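Local coordinates for glycoside hydrolase family 15, cellulose signaling associated protein envoy (Hypocrea jecorina, PDB 4WUJ) that is a fungal LOV-domain photoreceptor that binds flavin mononucleotide, senses blue light and links light with oxidative-stress signalling, at residues P57-L62 with R76-S81; A67-G72 with Y114-T119; A22-P27 with H104-V109. All coordinates share one frame; numbering follows the deposited sequence.

In the fold
The three contacts tie parts of one LOV photosensor, a PAS fold with a five-stranded antiparallel sheet and the flavin bound between sheet and helices. Interactions 1 and 2 are neighbours, centres about 5 Å apart, and touch where Leu78 O meets Tyr114 N; their segments alternate along the chain, and helices 57-63 and 67-70 follow each other. Interaction 3 lies on the opposite side of the chain's centre, centres about 22 and 26 Å from interactions 1 and 2, and encloses interaction 1 in sequence. Strand 107-114 connects the two regions, starting within interaction 3 and ending at the turn of interaction 2. Interaction 1 reaches the flavin directly, while the other two are surface ties.

Interaction 1. Residues P57-L62 with R76-S81; sequences PGFYQL and RFLQNS. With FMN (flavin mononucleotide), chain I.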
loop_
_atom_site.group_PDB
_atom_site.type_symbol
_atom_site.label_atom_id
_atom_site.label_comp_id
_atom_site.label_asym_id
_atom_site.label_seq_id
_atom_site.Cartn_x
_atom_site.Cartn_y
_atom_site.Cartn_z
ATOM N N PRO C 57 -0.834 -2.397 -6.910
ATOM C CA PRO C 57 0.024 -3.476 -7.436
ATOM C C PRO C 57 -0.388 -4.887 -6.935
ATOM O O PRO C 57 -0.426 -5.861 -7.683
ATOM C CB PRO C 57 1.440 -3.101 -6.905
ATOM C CG PRO C 57 1.353 -1.554 -6.772
ATOM C CD PRO C 57 -0.061 -1.297 -6.298
ATOM N N GLY C 58 -0.677 -4.983 -5.653
ATOM C CA GLY C 58 -1.162 -6.242 -5.094
ATOM C C GLY C 58 -2.404 -6.797 -5.823
ATOM O O GLY C 58 -2.581 -8.013 -5.901
ATOM N N PHE C 59 -3.280 -5.929 -6.352
ATOM C CA PHE C 59 -4.479 -6.436 -7.037
ATOM C C PHE C 59 -4.088 -7.045 -8.371
ATOM O O PHE C 59 -4.579 -8.108 -8.739
ATOM C CB PHE C 59 -5.517 -5.341 -7.261
ATOM C CG PHE C 59 -6.745 -5.781 -8.076
ATOM C CD1 PHE C 59 -7.885 -6.325 -7.425
ATOM C CD2 PHE C 59 -6.759 -5.632 -9.470
ATOM C CE1 PHE C 59 -9.030 -6.703 -8.162
ATOM C CE2 PHE C 59 -7.883 -6.002 -10.224
ATOM C CZ PHE C 59 -9.040 -6.529 -9.569
ATOM N N TYR C 60 -3.213 -6.376 -9.107
ATOM C CA TYR C 60 -2.776 -6.946 -10.369
ATOM C C TYR C 60 -1.964 -8.252 -10.150
ATOM O O TYR C 60 -2.014 -9.181 -10.960
ATOM C CB TYR C 60 -1.999 -5.918 -11.156
ATOM C CG TYR C 60 -2.779 -4.642 -11.419
ATOM C CD1 TYR C 60 -3.981 -4.674 -12.130
ATOM C CD2 TYR C 60 -2.316 -3.403 -10.984
ATOM C CE1 TYR C 60 -4.704 -3.514 -12.395
ATOM C CE2 TYR C 60 -3.055 -2.212 -11.244
ATOM C CZ TYR C 60 -4.238 -2.291 -11.962
ATOM O OH TYR C 60 -4.988 -1.172 -12.228
ATOM N N GLN C 61 -1.269 -8.343 -9.021
ATOM C CA GLN C 61 -0.483 -9.534 -8.726
ATOM C C GLN C 61 -1.416 -10.673 -8.283
ATOM O O GLN C 61 -1.218 -11.840 -8.632
ATOM C CB GLN C 61 0.569 -9.242 -7.631
ATOM C CG GLN C 61 1.531 -10.379 -7.356
ATOM C CD GLN C 61 2.655 -10.401 -8.356
ATOM O OE1 GLN C 61 2.426 -10.560 -9.551
ATOM N NE2 GLN C 61 3.883 -10.197 -7.880
ATOM N N LEU C 62 -2.414 -10.344 -7.480
ATOM C CA LEU C 62 -3.346 -11.376 -7.049
ATOM C C LEU C 62 -4.165 -11.882 -8.227
ATOM O O LEU C 62 -4.298 -13.075 -8.401
ATOM C CB LEU C 62 -4.261 -10.897 -5.935
ATOM C CG LEU C 62 -5.469 -11.807 -5.705
ATOM C CD1 LEU C 62 -5.040 -13.157 -5.104
ATOM C CD2 LEU C 62 -6.462 -11.141 -4.830
ATOM N N ARG C 76 -17.305 -7.010 -10.369
ATOM C CA ARG C 76 -17.970 -8.326 -10.413
ATOM C C ARG C 76 -17.328 -9.235 -11.485
ATOM O O ARG C 76 -17.526 -10.443 -11.474
ATOM C CB ARG C 76 -19.501 -8.202 -10.663
ATOM C CG ARG C 76 -19.776 -7.768 -12.099
ATOM C CD ARG C 76 -21.283 -7.763 -12.459
ATOM N NE ARG C 76 -22.001 -6.820 -11.612
ATOM C CZ ARG C 76 -22.163 -5.538 -11.894
ATOM N NH1 ARG C 76 -21.619 -5.018 -12.982
ATOM N NH2 ARG C 76 -22.829 -4.771 -11.056
ATOM N N PHE C 77 -16.570 -8.668 -12.418
ATOM C CA PHE C 77 -15.940 -9.514 -13.409
ATOM C C PHE C 77 -15.068 -10.575 -12.727
ATOM O O PHE C 77 -14.739 -11.576 -13.337
ATOM C CB PHE C 77 -15.125 -8.692 -14.415
ATOM C CG PHE C 77 -13.914 -8.027 -13.815
ATOM C CD1 PHE C 77 -12.760 -8.759 -13.555
ATOM C CD2 PHE C 77 -13.926 -6.679 -13.526
ATOM C CE1 PHE C 77 -11.657 -8.161 -13.014
ATOM C CE2 PHE C 77 -12.810 -6.062 -12.979
ATOM C CZ PHE C 77 -11.674 -6.807 -12.725
ATOM N N LEU C 78 -14.740 -10.373 -11.449
ATOM C CA LEU C 78 -13.908 -11.309 -10.706
ATOM C C LEU C 78 -14.663 -12.581 -10.362
ATOM O O LEU C 78 -14.078 -13.609 -10.004
ATOM C CB LEU C 78 -13.398 -10.651 -9.418
ATOM C CG LEU C 78 -12.344 -9.536 -9.563
ATOM C CD1 LEU C 78 -12.130 -8.874 -8.223
ATOM C CD2 LEU C 78 -11.048 -10.111 -10.083
ATOM N N GLN C 79 -15.978 -12.517 -10.443
ATOM C CA GLN C 79 -16.790 -13.698 -10.177
ATOM C C GLN C 79 -16.895 -14.576 -11.420
ATOM O O GLN C 79 -17.469 -15.652 -11.364
ATOM C CB GLN C 79 -18.178 -13.290 -9.698
ATOM C CG GLN C 79 -18.210 -12.712 -8.325
ATOM C CD GLN C 79 -19.330 -11.679 -8.168
ATOM O OE1 GLN C 79 -20.375 -11.783 -8.811
ATOM N NE2 GLN C 79 -19.115 -10.682 -7.302
ATOM N N ASN C 80 -16.326 -14.117 -12.530
ATOM C CA ASN C 80 -16.489 -14.786 -13.819
ATOM C C ASN C 80 -15.223 -15.400 -14.403
ATOM O O ASN C 80 -14.218 -14.716 -14.617
ATOM C CB ASN C 80 -17.037 -13.809 -14.861
ATOM C CG ASN C 80 -18.435 -13.359 -14.554
ATOM O OD1 ASN C 80 -19.211 -14.086 -13.923
ATOM N ND2 ASN C 80 -18.771 -12.151 -14.985
ATOM N N SER C 81 -15.305 -16.696 -14.681
ATOM C CA SER C 81 -14.350 -17.383 -15.543
ATOM C C SER C 81 -15.057 -17.651 -16.898
ATOM O O SER C 81 -16.186 -18.173 -16.921
ATOM C CB SER C 81 -13.891 -18.684 -14.855
ATOM O OG SER C 81 -12.828 -19.314 -15.544
HETATM N N1 FMN I . -16.730 -8.793 -5.817
HETATM C C2 FMN I . -15.917 -9.902 -5.911
HETATM O O2 FMN I . -16.380 -10.985 -6.263
HETATM N N3 FMN I . -14.558 -9.795 -5.624
HETATM C C4 FMN I . -14.000 -8.604 -5.228
HETATM O O4 FMN I . -12.795 -8.554 -5.003
HETATM C C4A FMN I . -14.816 -7.468 -5.127
HETATM N N5 FMN I . -14.282 -6.244 -4.750
HETATM C C5A FMN I . -15.088 -5.146 -4.638
HETATM C C6 FMN I . -14.514 -3.953 -4.239
HETATM C C7 FMN I . -15.287 -2.808 -4.143
HETATM C C7M FMN I . -14.622 -1.545 -3.695
HETATM C C8 FMN I . -16.667 -2.873 -4.444
HETATM C C8M FMN I . -17.518 -1.632 -4.339
HETATM C C9 FMN I . -17.240 -4.092 -4.829
HETATM C C9A FMN I . -16.455 -5.234 -4.933
HETATM N N10 FMN I . -16.996 -6.463 -5.330
HETATM C C10 FMN I . -16.180 -7.574 -5.426
HETATM C "C1'" FMN I . -18.465 -6.692 -5.614
HETATM C "C2'" FMN I . -19.011 -6.354 -6.981
HETATM O "O2'" FMN I . -18.293 -5.260 -7.502
HETATM C "C3'" FMN I . -20.541 -6.106 -6.842
HETATM O "O3'" FMN I . -20.801 -5.071 -5.900
HETATM C "C4'" FMN I . -21.265 -7.396 -6.388
HETATM O "O4'" FMN I . -21.139 -8.358 -7.413
HETATM C "C5'" FMN I . -22.741 -7.174 -6.009
HETATM O "O5'" FMN I . -23.404 -6.445 -7.026
HETATM P P FMN I . -24.084 -7.188 -8.262
HETATM O O1P FMN I . -24.579 -6.076 -9.173
HETATM O O2P FMN I . -23.183 -8.075 -9.053
HETATM O O3P FMN I . -25.237 -7.998 -7.767
#
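The edge of the Phe59 ring, rather than either face, meets segment 76-81: Leu78 CD1 lies near the ring plane, 3.8 Å from Phe59 CE1. Phe77 arrives at the same edge, its CZ 4.1 Å from Phe59 CZ, with the Phe77 ring approached obliquely. Phe59 holds CG anti to its own backbone N (chi1 175°), which sends the ring from helix 57-63 toward the 3-10 turn, and both partners come from the opposite direction. The contact is apolar and buried; Phe59 also packs on Gln144, one of the flavin-binding residues. Leu78 joins this packing to the cofactor, its CD1 lying 3.3 Å from FMN O4.

The Arg76 guanidinium, too, presents an edge, here to the phosphate. The chain bends at chi3 (62°), and NE bonds FMN O2P at 3.1 Å, almost straight at 174°, while NH2 bonds FMN O1P at 2.9 Å. Asp49 pairs with NH1, which probably helps to fix the guanidinium and to balance its charge. Gln79 NE2 donates to FMN O2 at 2.9 Å and to FMN O4' at 3.1 Å, thereby gripping both the pyrimidine end of the flavin and its ribityl chain. One short 3-10 turn therefore serves phosphate, ribityl chain and ring; residues 76-79 (RFLQ) are the end of the LOV signature GXNCRFLQ, whose arginine and glutamine bind the flavin here, within the PAS fold.

Interaction 2. Residues A67-G72 with Y114-T119; sequences APEIMG and YKKNGT
Glu69 and Lys116 meet across a wide backbone gap, their CA atoms 10.1 Å apart although they are the nearest pair of the two segments. Glu69 sits in the short helix 67-70, where Ala67 O accepts from both Ile70 N and Met71 N. Lys116 lies in the type I turn Lys115 to Gly118, closed by Gly118 N to Lys115 O, and Asn117 OD1 accepts from Thr119 N in an Asx turn. The two side chains cross at about a right angle. Lys116 is extended throughout, with CG anti to the backbone N (chi1 173°), and this reach carries the ammonium to the carboxylate. Lys116 NZ donates to Glu69 OE2 on the syn lone pair of that oxygen, at 2.5 Å, a value too short to be taken literally, and lies 3.1 Å from Glu69 OE1. The latter oxygen accepts from Ser66 N, so both carboxylate oxygens have a partner. Replacing Glu69 with an alanine would probably deprive the lysine ammonium of this charged mate and the Ser66 amide of its acceptor. This surface salt bridge between helix 67-70 and the hairpin turn after strand 107-114 is probably partly screened by solvent, a tether rather than a rigid joint.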
loop_
_atom_site.group_PDB
_atom_site.type_symbol
_atom_site.label_atom_id
_atom_site.label_comp_id
_atom_site.label_asym_id
_atom_site.label_seq_id
_atom_site.Cartn_x
_atom_site.Cartn_y
_atom_site.Cartn_z
ATOM N N ALA C 67 -3.846 -2.939 -15.655
ATOM C CA ALA C 67 -4.673 -1.793 -15.348
ATOM C C ALA C 67 -5.714 -1.545 -16.408
ATOM O O ALA C 67 -6.871 -1.328 -16.077
ATOM C CB ALA C 67 -3.825 -0.580 -15.166
ATOM N N PRO C 68 -5.310 -1.566 -17.692
ATOM C CA PRO C 68 -6.222 -1.161 -18.770
ATOM C C PRO C 68 -7.300 -2.204 -19.035
ATOM O O PRO C 68 -8.305 -1.902 -19.660
ATOM C CB PRO C 68 -5.295 -1.030 -19.998
ATOM C CG PRO C 68 -3.855 -1.129 -19.436
ATOM C CD PRO C 68 -3.987 -1.958 -18.212
ATOM N N GLU C 69 -7.067 -3.423 -18.579
ATOM C CA GLU C 69 -8.062 -4.486 -18.631
ATOM C C GLU C 69 -9.225 -4.276 -17.613
ATOM O O GLU C 69 -10.352 -4.683 -17.887
ATOM C CB GLU C 69 -7.381 -5.858 -18.384
ATOM C CG GLU C 69 -6.230 -6.228 -19.351
ATOM C CD GLU C 69 -5.622 -7.642 -19.121
ATOM O OE1 GLU C 69 -5.506 -8.143 -17.981
ATOM O OE2 GLU C 69 -5.239 -8.275 -20.120
ATOM N N ILE C 70 -8.954 -3.635 -16.467
ATOM C CA ILE C 70 -9.915 -3.571 -15.364
ATOM C C ILE C 70 -10.380 -2.143 -14.960
ATOM O O ILE C 70 -11.466 -1.945 -14.418
ATOM C CB ILE C 70 -9.389 -4.342 -14.157
ATOM C CG1 ILE C 70 -8.115 -3.710 -13.600
ATOM C CG2 ILE C 70 -9.126 -5.791 -14.545
ATOM C CD1 ILE C 70 -8.355 -2.648 -12.568
ATOM N N MET C 71 -9.596 -1.135 -15.263
ATOM C CA MET C 71 -9.994 0.217 -14.915
ATOM C C MET C 71 -11.322 0.637 -15.533
ATOM O O MET C 71 -11.571 0.397 -16.705
ATOM C CB MET C 71 -8.932 1.216 -15.379
ATOM C CG MET C 71 -8.772 2.384 -14.431
ATOM S SD MET C 71 -7.981 1.945 -12.871
ATOM C CE MET C 71 -6.835 3.317 -12.897
ATOM N N GLY C 72 -12.149 1.315 -14.737
ATOM C CA GLY C 72 -13.449 1.774 -15.194
ATOM C C GLY C 72 -14.503 0.679 -15.110
ATOM O O GLY C 72 -15.660 0.934 -15.350
ATOM N N TYR C 114 -12.135 -15.571 -9.746
ATOM C CA TYR C 114 -11.343 -16.200 -10.765
ATOM C C TYR C 114 -10.265 -15.237 -11.203
ATOM O O TYR C 114 -10.553 -14.097 -11.562
ATOM C CB TYR C 114 -12.250 -16.628 -11.905
ATOM C CG TYR C 114 -13.252 -17.660 -11.400
ATOM C CD1 TYR C 114 -12.904 -19.007 -11.314
ATOM C CD2 TYR C 114 -14.516 -17.277 -10.951
ATOM C CE1 TYR C 114 -13.803 -19.956 -10.827
ATOM C CE2 TYR C 114 -15.422 -18.210 -10.466
ATOM C CZ TYR C 114 -15.059 -19.558 -10.397
ATOM O OH TYR C 114 -15.957 -20.499 -9.914
ATOM N N LYS C 115 -9.017 -15.691 -11.099
ATOM C CA LYS C 115 -7.868 -14.961 -11.634
ATOM C C LYS C 115 -8.084 -14.890 -13.122
ATOM O O LYS C 115 -8.980 -15.527 -13.644
ATOM C CB LYS C 115 -6.542 -15.663 -11.296
ATOM C CG LYS C 115 -6.172 -15.555 -9.822
ATOM C CD LYS C 115 -5.077 -16.538 -9.419
ATOM C CE LYS C 115 -4.376 -16.121 -8.137
ATOM N NZ LYS C 115 -4.509 -17.080 -7.018
ATOM N N LYS C 116 -7.287 -14.094 -13.806
ATOM C CA LYS C 116 -7.469 -13.933 -15.224
ATOM C C LYS C 116 -7.196 -15.230 -15.993
ATOM O O LYS C 116 -7.609 -15.361 -17.152
ATOM C CB LYS C 116 -6.536 -12.872 -15.741
ATOM C CG LYS C 116 -6.574 -12.774 -17.247
ATOM C CD LYS C 116 -5.484 -11.856 -17.729
ATOM C CE LYS C 116 -5.525 -11.687 -19.233
ATOM N NZ LYS C 116 -4.562 -10.656 -19.576
ATOM N N ASN C 117 -6.466 -16.162 -15.371
ATOM C CA ASN C 117 -6.192 -17.458 -15.995
ATOM C C ASN C 117 -7.234 -18.548 -15.639
ATOM O O ASN C 117 -7.048 -19.712 -15.973
ATOM C CB ASN C 117 -4.782 -17.939 -15.642
ATOM C CG ASN C 117 -4.631 -18.314 -14.148
ATOM O OD1 ASN C 117 -5.596 -18.273 -13.376
ATOM N ND2 ASN C 117 -3.405 -18.686 -13.745
ATOM N N GLY C 118 -8.318 -18.175 -14.963
ATOM C CA GLY C 118 -9.408 -19.108 -14.705
ATOM C C GLY C 118 -9.319 -19.924 -13.430
ATOM O O GLY C 118 -10.159 -20.775 -13.163
ATOM N N THR C 119 -8.316 -19.667 -12.620
ATOM C CA THR C 119 -8.151 -20.406 -11.371
ATOM C C THR C 119 -9.041 -19.840 -10.268
ATOM O O THR C 119 -9.029 -18.645 -10.007
ATOM C CB THR C 119 -6.686 -20.368 -10.895
ATOM O OG1 THR C 119 -5.900 -21.223 -11.730
ATOM C CG2 THR C 119 -6.564 -20.814 -9.435
#

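Interaction 3. Residues A22-P27 with H104-V109; sequences ASRPNP and HQEVQV
Arg24 grips Glu106 side-on with two nitrogens, one to each carboxylate oxygen. Its NE donates to Glu106 OE2 at 2.9 Å and its NH2 to Glu106 OE1 at 3.0 Å, both close to straight, at 160° and 162°. The two oxygens lie nearly in the guanidinium plane, yet the donors reach them from above the carboxylate plane, because the two flat groups are turned 65° apart. Arg24 is extended from CG to NE, and Glu106 comes to meet it from the opposite direction. Each group has further partners: Arg24 NH1 donates to Ile21 O at the end of helix 14-22, and Glu106 OE1 accepts from Thr28 N. Farther out, Pro27 CB sits 3.9 Å above the centre of the Arg24 guanidinium, and Pro27 C is 3.9 Å from Glu106 OE1. Arg24 also packs on Leu128, and Glu106 on Pro129, at the end of strand 120-129. This two-point pairing, with Ile21 O and Thr28 N as further partners, probably fixes the rotation of both charged groups, and it joins the loop after helix 14-22 to the residue that leads into strand 107-114 of the sheet.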
loop_
_atom_site.group_PDB
_atom_site.type_symbol
_atom_site.label_atom_id
_atom_site.label_comp_id
_atom_site.label_asym_id
_atom_site.label_seq_id
_atom_site.Cartn_x
_atom_site.Cartn_y
_atom_site.Cartn_z
ATOM N N ALA C 22 -8.640 3.086 9.198
ATOM C CA ALA C 22 -8.059 2.430 10.355
ATOM C C ALA C 22 -8.649 2.981 11.647
ATOM O O ALA C 22 -8.945 2.223 12.581
ATOM C CB ALA C 22 -6.536 2.598 10.349
ATOM N N SER C 23 -8.830 4.304 11.678
ATOM C CA SER C 23 -9.290 5.003 12.868
ATOM C C SER C 23 -10.773 5.326 12.856
ATOM O O SER C 23 -11.220 6.219 13.581
ATOM C CB SER C 23 -8.500 6.313 13.027
ATOM O OG SER C 23 -7.150 6.066 13.427
ATOM N N ARG C 24 -11.540 4.639 12.016
ATOM C CA ARG C 24 -12.975 4.924 11.920
ATOM C C ARG C 24 -13.704 4.510 13.207
ATOM O O ARG C 24 -13.323 3.523 13.843
ATOM C CB ARG C 24 -13.605 4.181 10.736
ATOM C CG ARG C 24 -13.714 2.667 10.937
ATOM C CD ARG C 24 -13.858 1.995 9.607
ATOM N NE ARG C 24 -14.076 0.557 9.665
ATOM C CZ ARG C 24 -13.114 -0.336 9.820
ATOM N NH1 ARG C 24 -11.857 0.065 9.986
ATOM N NH2 ARG C 24 -13.407 -1.630 9.824
ATOM N N PRO C 25 -14.747 5.271 13.592
ATOM C CA PRO C 25 -15.647 4.938 14.713
ATOM C C PRO C 25 -16.623 3.781 14.434
ATOM O O PRO C 25 -17.194 3.671 13.341
ATOM C CB PRO C 25 -16.433 6.239 14.941
ATOM C CG PRO C 25 -15.625 7.316 14.279
ATOM C CD PRO C 25 -14.957 6.651 13.115
ATOM N N ASN C 26 -16.786 2.936 15.452
ATOM C CA ASN C 26 -17.684 1.780 15.432
ATOM C C ASN C 26 -17.320 0.712 14.418
ATOM O O ASN C 26 -18.203 0.101 13.819
ATOM C CB ASN C 26 -19.120 2.234 15.201
ATOM C CG ASN C 26 -19.635 3.091 16.329
ATOM O OD1 ASN C 26 -19.958 2.581 17.408
ATOM N ND2 ASN C 26 -19.709 4.407 16.096
ATOM N N PRO C 27 -16.013 0.460 14.242
ATOM C CA PRO C 27 -15.629 -0.597 13.309
ATOM C C PRO C 27 -16.379 -1.873 13.605
ATOM O O PRO C 27 -16.714 -2.165 14.747
ATOM C CB PRO C 27 -14.134 -0.796 13.591
ATOM C CG PRO C 27 -13.928 -0.276 14.968
ATOM C CD PRO C 27 -14.872 0.898 15.062
ATOM N N HIS C 104 -24.085 1.645 2.504
ATOM C CA HIS C 104 -22.818 2.223 2.986
ATOM C C HIS C 104 -22.332 1.520 4.257
ATOM O O HIS C 104 -21.855 2.166 5.183
ATOM C CB HIS C 104 -22.963 3.710 3.255
ATOM C CG HIS C 104 -23.388 4.488 2.059
ATOM N ND1 HIS C 104 -23.414 5.863 2.036
ATOM C CD2 HIS C 104 -23.800 4.082 0.835
ATOM C CE1 HIS C 104 -23.826 6.272 0.849
ATOM N NE2 HIS C 104 -24.065 5.208 0.102
ATOM N N GLN C 105 -22.469 0.198 4.295
ATOM C CA GLN C 105 -22.056 -0.584 5.442
ATOM C C GLN C 105 -20.803 -1.364 5.120
ATOM O O GLN C 105 -20.688 -1.960 4.042
ATOM C CB GLN C 105 -23.131 -1.608 5.836
ATOM C CG GLN C 105 -24.338 -1.072 6.582
ATOM C CD GLN C 105 -25.477 -2.068 6.576
ATOM O OE1 GLN C 105 -25.322 -3.200 6.091
ATOM N NE2 GLN C 105 -26.630 -1.662 7.102
ATOM N N GLU C 106 -19.904 -1.403 6.097
ATOM C CA GLU C 106 -18.766 -2.307 6.081
ATOM C C GLU C 106 -19.304 -3.683 5.868
ATOM O O GLU C 106 -20.379 -3.997 6.369
ATOM C CB GLU C 106 -18.056 -2.305 7.437
ATOM C CG GLU C 106 -17.250 -1.073 7.693
ATOM C CD GLU C 106 -16.807 -0.954 9.141
ATOM O OE1 GLU C 106 -16.338 -1.972 9.730
ATOM O OE2 GLU C 106 -16.922 0.180 9.666
ATOM N N VAL C 107 -18.536 -4.523 5.190
ATOM C CA VAL C 107 -18.926 -5.886 5.011
ATOM C C VAL C 107 -17.728 -6.716 4.716
ATOM O O VAL C 107 -16.775 -6.279 4.064
ATOM C CB VAL C 107 -19.920 -6.032 3.838
ATOM C CG1 VAL C 107 -19.329 -5.430 2.557
ATOM C CG2 VAL C 107 -20.295 -7.479 3.619
ATOM N N GLN C 108 -17.762 -7.941 5.192
ATOM C CA GLN C 108 -16.680 -8.844 4.894
ATOM C C GLN C 108 -17.268 -10.200 4.645
ATOM O O GLN C 108 -17.989 -10.749 5.497
ATOM C CB GLN C 108 -15.645 -8.864 6.029
ATOM C CG GLN C 108 -14.543 -9.870 5.834
ATOM C CD GLN C 108 -13.514 -9.830 6.968
ATOM O OE1 GLN C 108 -13.829 -10.106 8.128
ATOM N NE2 GLN C 108 -12.292 -9.446 6.638
ATOM N N VAL C 109 -16.961 -10.726 3.470
ATOM C CA VAL C 109 -17.424 -12.021 3.061
ATOM C C VAL C 109 -16.290 -12.761 2.406
ATOM O O VAL C 109 -15.235 -12.215 2.118
ATOM C CB VAL C 109 -18.575 -11.924 1.998
ATOM C CG1 VAL C 109 -19.584 -10.858 2.390
ATOM C CG2 VAL C 109 -18.002 -11.651 0.612
#